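PDB 3GNE: VAL-1 from Chlorella virus, which cleaves the polysaccharide alginate, probably by beta-elimination, as a family 14 polysaccharide lyase whose mode of action depends on pH. Local coordinates for residues Thr6-Leu9 with Asn10-Thr13; Leu135-Ile139 with Pro140-Pro144; Tyr189-Asn193 with Gly194-Val198. All coordinates share one frame; numbering follows the deposited sequence.

Contact 1: residues Thr6-Leu9 with Asn10-Thr13; sequences TLDL and NLLT
Asn10 N and Leu11 CG meet the Asp8 carboxylate on the same face. Asn10 N approaches OD2 from above the carboxylate plane, 42° out of it, while Leu11 CG lies 3.8 Å from Asp8 OD1. The bond from Asn10 N to Asp8 OD2, 2.9 Å long, closes an Asx turn. The same residue opens a beta turn, in which Leu11 N donates to Asp8 O at 2.8 Å, so two successive backbone N-H groups are gripped by one aspartate, one through its side chain and one through its main chain. With CG trans to the backbone N (chi1 -179°), the carboxylate lies beside the carbonyl carbon, where OD2 meets Asn10 N, two residues on. In an overlapping turn from Leu9 to Leu12, Leu12 N reaches Leu9 O at 3.1 Å, with a nearly straight N-H...O angle of 165°; the two consecutive turns give residues 9-10 their 3-10 character.

This winding belongs to the loop between strands 3-6 and 21-25 of a jelly-roll-like beta sandwich. It brings Leu7 and Leu12 together, and both also touch Val21 and Phe61, whereas Leu7 and Leu9 rest on Phe238 of strand 231-241. A glycerol, probably from the crystallisation liquor, accepts a hydrogen bond from Asp8 N through its O1. Between the leucines the approach is by methyl groups, Leu7 CD2 standing 4.2 Å from Leu12 CD1.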
loop_
_atom_site.group_PDB
_atom_site.type_symbol
_atom_site.label_atom_id
_atom_site.label_comp_id
_atom_site.label_asym_id
_atom_site.label_seq_id
_atom_site.Cartn_x
_atom_site.Cartn_y
_atom_site.Cartn_z
ATOM N N THR A 6 4.202 12.258 -10.725
ATOM C CA THR A 6 3.172 12.522 -9.717
ATOM C C THR A 6 1.813 12.313 -10.385
ATOM O O THR A 6 1.584 12.871 -11.468
ATOM C CB THR A 6 3.299 13.974 -9.242
ATOM O OG1 THR A 6 4.586 14.162 -8.649
ATOM C CG2 THR A 6 2.192 14.285 -8.206
ATOM N N LEU A 7 0.946 11.547 -9.747
ATOM C CA LEU A 7 -0.369 11.334 -10.322
ATOM C C LEU A 7 -1.152 12.621 -10.344
ATOM O O LEU A 7 -1.265 13.318 -9.323
ATOM C CB LEU A 7 -1.057 10.299 -9.472
ATOM C CG LEU A 7 -2.508 9.988 -9.850
ATOM C CD1 LEU A 7 -2.660 9.498 -11.311
ATOM C CD2 LEU A 7 -3.050 8.952 -8.863
ATOM N N ASP A 8 -1.742 12.950 -11.508
ATOM C CA ASP A 8 -2.667 14.069 -11.564
ATOM C C ASP A 8 -4.069 13.565 -11.259
ATOM O O ASP A 8 -4.704 12.830 -12.045
ATOM C CB ASP A 8 -2.606 14.619 -12.987
ATOM C CG ASP A 8 -3.509 15.814 -13.161
ATOM O OD1 ASP A 8 -3.393 16.463 -14.249
ATOM O OD2 ASP A 8 -4.349 16.138 -12.276
ATOM N N LEU A 9 -4.610 13.901 -10.092
ATOM C CA LEU A 9 -5.906 13.366 -9.685
ATOM C C LEU A 9 -7.046 13.889 -10.563
ATOM O O LEU A 9 -8.120 13.298 -10.595
ATOM C CB LEU A 9 -6.230 13.717 -8.226
ATOM C CG LEU A 9 -5.330 13.002 -7.228
ATOM C CD1 LEU A 9 -5.656 13.549 -5.846
ATOM C CD2 LEU A 9 -5.489 11.497 -7.273
ATOM N N ASN A 10 -6.800 14.976 -11.294
ATOM C CA ASN A 10 -7.830 15.395 -12.245
ATOM C C ASN A 10 -7.957 14.435 -13.422
ATOM O O ASN A 10 -8.939 14.512 -14.197
ATOM C CB ASN A 10 -7.476 16.785 -12.779
ATOM C CG ASN A 10 -7.599 17.814 -11.664
ATOM O OD1 ASN A 10 -6.750 18.694 -11.563
ATOM N ND2 ASN A 10 -8.626 17.615 -10.866
ATOM N N LEU A 11 -6.984 13.513 -13.530
ATOM C CA LEU A 11 -7.129 12.469 -14.567
ATOM C C LEU A 11 -7.464 11.091 -13.979
ATOM O O LEU A 11 -7.398 10.075 -14.711
ATOM C CB LEU A 11 -5.777 12.379 -15.327
ATOM C CG LEU A 11 -5.364 13.691 -16.041
ATOM C CD1 LEU A 11 -3.985 13.496 -16.673
ATOM C CD2 LEU A 11 -6.384 14.097 -17.065
ATOM N N LEU A 12 -7.804 10.990 -12.677
ATOM C CA LEU A 12 -7.922 9.703 -12.033
ATOM C C LEU A 12 -8.868 8.733 -12.764
ATOM O O LEU A 12 -8.490 7.563 -12.853
ATOM C CB LEU A 12 -8.447 9.917 -10.601
ATOM C CG LEU A 12 -8.456 8.636 -9.735
ATOM C CD1 LEU A 12 -7.082 8.061 -9.550
ATOM C CD2 LEU A 12 -9.108 9.009 -8.419
ATOM N N THR A 13 -9.982 9.244 -13.269
ATOM C CA THR A 13 -10.927 8.328 -13.944
ATOM C C THR A 13 -10.879 8.539 -15.450
ATOM O O THR A 13 -11.833 8.140 -16.105
ATOM C CB THR A 13 -12.362 8.526 -13.436
ATOM O OG1 THR A 13 -12.722 9.929 -13.640
ATOM C CG2 THR A 13 -12.501 8.194 -11.971
#

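Contact 2: residues Leu135-Ile139 with Pro140-Pro144; sequences LKQKI and PGLDP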
loop_
_atom_site.group_PDB
_atom_site.type_symbol
_atom_site.label_atom_id
_atom_site.label_comp_id
_atom_site.label_asym_id
_atom_site.label_seq_id
_atom_site.Cartn_x
_atom_site.Cartn_y
_atom_site.Cartn_z
ATOM N N LEU A 135 7.887 -20.546 -1.605
ATOM C CA LEU A 135 9.133 -19.809 -1.895
ATOM C C LEU A 135 9.854 -19.645 -0.588
ATOM O O LEU A 135 9.280 -19.161 0.405
ATOM C CB LEU A 135 8.790 -18.460 -2.502
ATOM C CG LEU A 135 10.012 -17.624 -2.872
ATOM C CD1 LEU A 135 10.920 -18.377 -3.849
ATOM C CD2 LEU A 135 9.559 -16.280 -3.437
ATOM N N LYS A 136 11.098 -20.102 -0.563
ATOM C CA LYS A 136 11.867 -20.069 0.679
ATOM C C LYS A 136 11.967 -18.648 1.214
ATOM O O LYS A 136 12.132 -17.670 0.456
ATOM C CB LYS A 136 13.272 -20.642 0.385
ATOM C CG LYS A 136 14.154 -20.651 1.649
ATOM C CD LYS A 136 15.466 -21.406 1.429
ATOM C CE LYS A 136 16.326 -21.308 2.702
ATOM N NZ LYS A 136 15.630 -20.420 3.704
ATOM N N GLN A 137 11.915 -18.495 2.523
ATOM C CA GLN A 137 12.209 -17.218 3.181
ATOM C C GLN A 137 13.169 -17.489 4.323
ATOM O O GLN A 137 13.137 -18.606 4.825
ATOM C CB GLN A 137 10.952 -16.567 3.752
ATOM C CG GLN A 137 9.916 -16.268 2.610
ATOM C CD GLN A 137 10.358 -15.144 1.679
ATOM O OE1 GLN A 137 11.356 -14.424 1.854
ATOM N NE2 GLN A 137 9.534 -15.027 0.603
ATOM N N LYS A 138 13.967 -16.516 4.718
ATOM C CA LYS A 138 14.743 -16.696 5.932
ATOM C C LYS A 138 14.270 -15.840 7.079
ATOM O O LYS A 138 14.655 -16.014 8.224
ATOM C CB LYS A 138 16.222 -16.373 5.649
ATOM C CG LYS A 138 16.475 -14.891 5.350
ATOM C CD LYS A 138 17.942 -14.698 5.022
ATOM C CE LYS A 138 18.213 -13.960 3.760
ATOM N NZ LYS A 138 19.533 -13.333 3.589
ATOM N N ILE A 139 13.431 -14.851 6.789
ATOM C CA ILE A 139 12.865 -14.020 7.849
ATOM C C ILE A 139 11.831 -14.826 8.599
ATOM O O ILE A 139 10.849 -15.312 8.026
ATOM C CB ILE A 139 12.219 -12.768 7.197
ATOM C CG1 ILE A 139 13.303 -11.925 6.499
ATOM C CG2 ILE A 139 11.378 -11.989 8.171
ATOM C CD1 ILE A 139 12.666 -10.969 5.477
ATOM N N PRO A 140 11.993 -14.977 9.914
ATOM C CA PRO A 140 11.044 -15.795 10.655
ATOM C C PRO A 140 9.629 -15.264 10.547
ATOM O O PRO A 140 9.417 -14.054 10.681
ATOM C CB PRO A 140 11.501 -15.669 12.104
ATOM C CG PRO A 140 12.980 -15.360 11.970
ATOM C CD PRO A 140 13.110 -14.465 10.757
ATOM N N GLY A 141 8.671 -16.167 10.286
ATOM C CA GLY A 141 7.273 -15.803 10.217
ATOM C C GLY A 141 6.865 -15.150 8.896
ATOM O O GLY A 141 5.688 -14.831 8.786
ATOM N N LEU A 142 7.801 -15.007 7.930
ATOM C CA LEU A 142 7.368 -14.516 6.593
ATOM C C LEU A 142 6.790 -15.704 5.813
ATOM O O LEU A 142 7.466 -16.351 5.021
ATOM C CB LEU A 142 8.515 -13.853 5.883
ATOM C CG LEU A 142 8.137 -13.160 4.568
ATOM C CD1 LEU A 142 6.973 -12.189 4.769
ATOM C CD2 LEU A 142 9.356 -12.438 3.995
ATOM N N ASP A 143 5.537 -16.028 6.114
ATOM C CA ASP A 143 4.909 -17.272 5.719
ATOM C C ASP A 143 3.709 -17.031 4.807
ATOM O O ASP A 143 2.870 -16.185 5.163
ATOM C CB ASP A 143 4.363 -18.066 6.906
ATOM C CG ASP A 143 5.386 -18.531 7.895
ATOM O OD1 ASP A 143 6.595 -18.391 7.664
ATOM O OD2 ASP A 143 4.964 -19.006 8.943
ATOM N N PRO A 144 3.606 -17.713 3.676
ATOM C CA PRO A 144 2.504 -17.517 2.755
ATOM C C PRO A 144 1.251 -18.316 3.087
ATOM O O PRO A 144 0.715 -19.095 2.283
ATOM C CB PRO A 144 3.129 -17.981 1.408
ATOM C CG PRO A 144 3.985 -19.148 1.839
ATOM C CD PRO A 144 4.639 -18.657 3.142
#
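Leu142 meets the side chains of both Ile139 and Gln137. The apolar contact is with the isoleucine, Leu142 CD2 lying 3.9 Å from Ile139 CD1. Ile139 also meets the ring that follows it, its CG2 being 4.0 Å from Pro140 CD.

Van der Waals contact of an amide face on a methyl joins Gln137 to the same leucine branch: Leu142 CD2 stands over the amide plane, 3.7 Å from Gln137 CD and 3.5 Å from Gln137 OE1. The glutamine chain is bent at chi2 (-70°), which curls the amide back over the methyl instead of extending it away. Further back along this side chain there is a carbon-to-oxygen contact, Gln137 CG sitting 3.4 Å from Leu142 O.

Hydrogen bonding across the two segments consists of one backbone bond, Leu142 N to Ile139 O, at 3.1 Å and with an angle of 164° at the hydrogen. It closes a type II beta turn over Pro140 and Gly141, in the loop between strands 125-130 and 149-151. Pro140 suits the first corner, and Gly141 takes the positive phi (79°) that the second corner of such a turn requires. Leu142 in turn is the centre of an inverse gamma turn, so the chain bends again directly after the first reversal.

The polar ends of Gln137 and Lys138 bond to other parts of the chain: Gln137 NE2 donates to Asn203 O, and Lys138 NZ to Leu184 O.

Contact 3: residues Tyr189-Asn193 with Gly194-Val198; sequences YVIVN and GKKEV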
loop_
_atom_site.group_PDB
_atom_site.type_symbol
_atom_site.label_atom_id
_atom_site.label_comp_id
_atom_site.label_asym_id
_atom_site.label_seq_id
_atom_site.Cartn_x
_atom_site.Cartn_y
_atom_site.Cartn_z
ATOM N N TYR A 189 10.971 -0.940 2.367
ATOM C CA TYR A 189 11.141 0.096 3.399
ATOM C C TYR A 189 9.846 0.880 3.504
ATOM O O TYR A 189 9.042 0.951 2.553
ATOM C CB TYR A 189 12.339 0.971 3.091
ATOM C CG TYR A 189 12.354 1.967 1.954
ATOM C CD1 TYR A 189 11.552 3.129 1.841
ATOM C CD2 TYR A 189 13.284 1.791 0.915
ATOM C CE1 TYR A 189 11.618 4.010 0.798
ATOM C CE2 TYR A 189 13.383 2.698 -0.140
ATOM C CZ TYR A 189 12.553 3.803 -0.200
ATOM O OH TYR A 189 12.685 4.672 -1.258
ATOM N N VAL A 190 9.644 1.483 4.655
ATOM C CA VAL A 190 8.503 2.329 4.948
ATOM C C VAL A 190 9.077 3.608 5.520
ATOM O O VAL A 190 9.980 3.569 6.353
ATOM C CB VAL A 190 7.541 1.683 5.959
ATOM C CG1 VAL A 190 6.483 2.690 6.416
ATOM C CG2 VAL A 190 6.910 0.455 5.290
ATOM N N ILE A 191 8.510 4.713 5.034
ATOM C CA ILE A 191 8.818 6.016 5.600
ATOM C C ILE A 191 7.512 6.657 6.057
ATOM O O ILE A 191 6.560 6.683 5.299
ATOM C CB ILE A 191 9.548 6.960 4.606
ATOM C CG1 ILE A 191 10.772 6.349 3.972
ATOM C CG2 ILE A 191 9.944 8.217 5.365
ATOM C CD1 ILE A 191 11.404 7.209 2.891
ATOM N N VAL A 192 7.517 7.163 7.303
ATOM C CA VAL A 192 6.372 7.923 7.784
ATOM C C VAL A 192 6.936 9.219 8.371
ATOM O O VAL A 192 7.733 9.176 9.333
ATOM C CB VAL A 192 5.508 7.219 8.841
ATOM C CG1 VAL A 192 4.311 8.088 9.127
ATOM C CG2 VAL A 192 5.062 5.824 8.322
ATOM N N ASN A 193 6.563 10.361 7.808
ATOM C CA ASN A 193 6.987 11.685 8.278
ATOM C C ASN A 193 8.461 11.721 8.498
ATOM O O ASN A 193 8.990 12.214 9.481
ATOM C CB ASN A 193 6.211 12.080 9.535
ATOM C CG ASN A 193 4.715 12.248 9.220
ATOM O OD1 ASN A 193 4.388 12.767 8.138
ATOM N ND2 ASN A 193 3.893 11.865 10.147
ATOM N N GLY A 194 9.221 11.238 7.520
ATOM C CA GLY A 194 10.656 11.320 7.499
ATOM C C GLY A 194 11.365 10.190 8.218
ATOM O O GLY A 194 12.586 10.050 8.077
ATOM N N LYS A 195 10.677 9.349 9.006
ATOM C CA LYS A 195 11.332 8.237 9.697
ATOM C C LYS A 195 11.257 6.988 8.800
ATOM O O LYS A 195 10.164 6.599 8.401
ATOM C CB LYS A 195 10.677 7.905 11.021
ATOM C CG LYS A 195 11.269 6.700 11.739
ATOM C CD LYS A 195 10.609 6.556 13.124
ATOM C CE LYS A 195 11.355 5.430 13.853
ATOM N NZ LYS A 195 10.862 5.143 15.223
ATOM N N LYS A 196 12.405 6.403 8.488
ATOM C CA LYS A 196 12.501 5.284 7.569
ATOM C C LYS A 196 12.911 4.025 8.306
ATOM O O LYS A 196 13.878 4.080 9.125
ATOM C CB LYS A 196 13.573 5.596 6.505
ATOM C CG LYS A 196 13.772 4.505 5.454
ATOM C CD LYS A 196 14.711 4.992 4.366
ATOM C CE LYS A 196 14.949 4.127 3.159
ATOM N NZ LYS A 196 15.836 4.891 2.207
ATOM N N GLU A 197 12.240 2.925 7.998
ATOM C CA GLU A 197 12.659 1.601 8.446
ATOM C C GLU A 197 12.791 0.666 7.243
ATOM O O GLU A 197 11.979 0.739 6.301
ATOM C CB GLU A 197 11.686 0.973 9.458
ATOM C CG GLU A 197 11.568 1.769 10.781
ATOM C CD GLU A 197 12.800 1.784 11.644
ATOM O OE1 GLU A 197 13.705 0.965 11.471
ATOM O OE2 GLU A 197 12.876 2.654 12.539
ATOM N N VAL A 198 13.790 -0.197 7.249
ATOM C CA VAL A 198 14.094 -1.096 6.168
ATOM C C VAL A 198 14.037 -2.541 6.644
ATOM O O VAL A 198 14.468 -2.858 7.779
ATOM C CB VAL A 198 15.492 -0.791 5.613
ATOM C CG1 VAL A 198 15.816 -1.660 4.406
ATOM C CG2 VAL A 198 15.568 0.696 5.268
#
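A two-residue beta hairpin joins strands 186-192 and 195-202 through a type I' turn from Val192 to Lys195. The short strand axes run antiparallel, 166° apart. Val190 and Glu197 form a hydrogen-bonded pair, with Val190 N to Glu197 O at 3.0 Å and Glu197 N to Val190 O at 2.9 Å; Val192 and Lys195 form the other, joined by two bonds at the turn. Asn193 and Gly194 fill the corners with positive phi, which at Gly194 favours glycine. Asn193 ties the turn to strand 166-173 through its amide, bonded to Arg167 N and Asn166 OD1.

Tyr189, Ile191, Lys196 and Val198 occupy one face of the sheet. The Tyr189 hydroxyl is bonded to Thr74 OG1 and Glu244 N. Tyr189 CG takes the crowded position between backbone N and carbonyl carbon (chi1 71°), which lays the ring beneath the lysine. Lys196 is extended throughout, its CG passing 3.8 Å from Ile191 CG1 before its end crosses the Tyr189 ring. Lys196 CE and NZ lie over the ring in a CH-pi and cation-pi contact: CE stands 3.6 Å from the Tyr189 ring centroid, and Lys196 NZ 4.2 Å from it, 14° off the ring normal.

The three contacts come in series along the chain. Contacts 1 and 2 lie on opposite sides of the chain's centre, about 37 Å apart between centres; contact 3 is about 25 Å from contact 1 and 22 Å from contact 2, and none touches another. Contact 3 is a hairpin at one end of the larger antiparallel sheet, 195-202 pairing with 186-192; that sheet also holds strand 3-6, which leads into contact 1. Contact 2 belongs to the loop leading to 149-151, an outermost strand of the other large sheet, and this loop packs on strand 195-202, which links contacts 2 and 3. Contacts 1 and 2 thus shape connections at the periphery of the sandwich, while contact 3 builds one of its sheets.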